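PDB 3LD9: thymidylate kinase, which probably phosphorylates dTMP to dTDP with ATP as phosphate donor, a step shared by the de novo and salvage routes to dTTP. Local coordinates for residues K98-K101 with P102-Q106. Sequence-based numbering, arbitrary orientation.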
# COMPACT_ATOMS: atom_id res chain seq x y z
N LYS A 98 -8.01 3.14 -5.31
CA LYS A 98 -6.63 3.57 -5.43
C LYS A 98 -6.16 3.74 -6.87
O LYS A 98 -5.43 4.67 -7.14
CB LYS A 98 -5.71 2.66 -4.59
CG LYS A 98 -6.00 2.90 -3.05
CD LYS A 98 -5.22 2.01 -2.09
CE LYS A 98 -5.32 2.49 -0.62
NZ LYS A 98 -6.60 2.14 0.07
N ILE A 99 -6.62 2.89 -7.78
CA ILE A 99 -6.06 2.84 -9.12
C ILE A 99 -7.09 3.20 -10.16
O ILE A 99 -6.91 4.16 -10.90
CB ILE A 99 -5.52 1.44 -9.47
CG1 ILE A 99 -4.49 0.98 -8.42
CG2 ILE A 99 -4.93 1.43 -10.87
CD1 ILE A 99 -3.28 1.93 -8.23
N ILE A 100 -8.20 2.48 -10.23
CA ILE A 100 -9.08 2.67 -11.37
C ILE A 100 -9.76 4.06 -11.40
O ILE A 100 -9.74 4.76 -12.42
CB ILE A 100 -10.15 1.58 -11.47
CG1 ILE A 100 -9.48 0.21 -11.66
CG2 ILE A 100 -11.10 1.88 -12.59
CD1 ILE A 100 -10.40 -1.04 -11.40
N LYS A 101 -10.40 4.44 -10.29
CA LYS A 101 -11.15 5.71 -10.27
C LYS A 101 -10.24 6.94 -10.43
O LYS A 101 -10.58 7.86 -11.16
CB LYS A 101 -12.00 5.78 -9.00
CG LYS A 101 -12.79 7.07 -8.77
CD LYS A 101 -14.05 7.10 -9.54
CE LYS A 101 -14.89 8.33 -9.18
NZ LYS A 101 -15.96 8.05 -8.18
N PRO A 102 -9.10 6.98 -9.72
CA PRO A 102 -8.28 8.16 -9.97
C PRO A 102 -7.71 8.26 -11.40
O PRO A 102 -7.48 9.36 -11.89
CB PRO A 102 -7.15 8.07 -8.92
CG PRO A 102 -7.65 7.13 -7.87
CD PRO A 102 -8.68 6.24 -8.52
N SER A 103 -7.47 7.14 -12.07
CA SER A 103 -6.95 7.22 -13.44
C SER A 103 -8.01 7.79 -14.39
O SER A 103 -7.69 8.57 -15.30
CB SER A 103 -6.51 5.85 -13.93
OG SER A 103 -5.50 5.35 -13.11
N LEU A 104 -9.27 7.39 -14.18
CA LEU A 104 -10.38 7.87 -14.99
C LEU A 104 -10.71 9.34 -14.69
O LEU A 104 -11.14 10.08 -15.57
CB LEU A 104 -11.61 6.99 -14.80
CG LEU A 104 -11.53 5.50 -15.17
CD1 LEU A 104 -12.79 4.78 -14.61
CD2 LEU A 104 -11.39 5.29 -16.69
N MET A 105 -10.45 9.76 -13.45
CA MET A 105 -10.61 11.17 -13.06
C MET A 105 -9.61 12.05 -13.78
O MET A 105 -9.90 13.21 -14.05
CB MET A 105 -10.40 11.35 -11.56
CG MET A 105 -11.46 10.76 -10.68
SD MET A 105 -13.01 11.59 -10.96
CE MET A 105 -13.74 10.70 -12.37
N GLN A 106 -8.44 11.49 -14.05
CA GLN A 106 -7.39 12.15 -14.82
C GLN A 106 -7.59 11.96 -16.31
O GLN A 106 -6.70 12.25 -17.10
CB GLN A 106 -6.03 11.59 -14.40
CG GLN A 106 -5.63 11.99 -12.99
CD GLN A 106 -4.67 11.01 -12.33
OE1 GLN A 106 -3.54 10.81 -12.79
NE2 GLN A 106 -5.10 10.41 -11.23
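The carbonyl group of Ile99 is approached by Ser103 from opposite sides of its plane: the hydroxyl OG lies 2.9 Å from Ile99 O, tilted 29° out of the plane, and the backbone N reaches it from the other side at 3.3 Å, tilted 23°. A chi1 of -60°, which sets OG beside its own backbone N, lets both donors of one residue grip the same oxygen. The puckered pyrrolidine of Pro102 fills the turn before: with no N-H to give, it puts CG 3.4 Å from Lys98 O and CD 3.6 Å from Ile99 O, contacts and not hydrogen bonds, and the helix kinks there. From Ser103 N onward the i to i-4 bonds are regular, with Leu104 N on Ile100 O and Met105 N on Lys101 O (3.0 Å). On the buried side Ile100 and Leu104 run side by side in the same direction and touch through CG2 and CD1 at 3.9 Å. Along another flank Lys101 and Met105 cross at an angle; bent at chi2 and chi3, the thioether lies across the lysine chain, with Met105 SD and CE about equally near Lys101 CE (4.2 and 4.1 Å), and Lys101 NZ goes on to a salt bridge with Asp143. Ile99 and Ser103 pack on Val55 and on Phe74 of the second subunit, and Leu104 on Val110. This is the proline-kinked C-terminal end of helix 81-105, with a serine hydroxyl bonded back to the i-4 carbonyl, packed against strands 54-58 and 109-113 of the parallel sheet in the P-loop kinase fold.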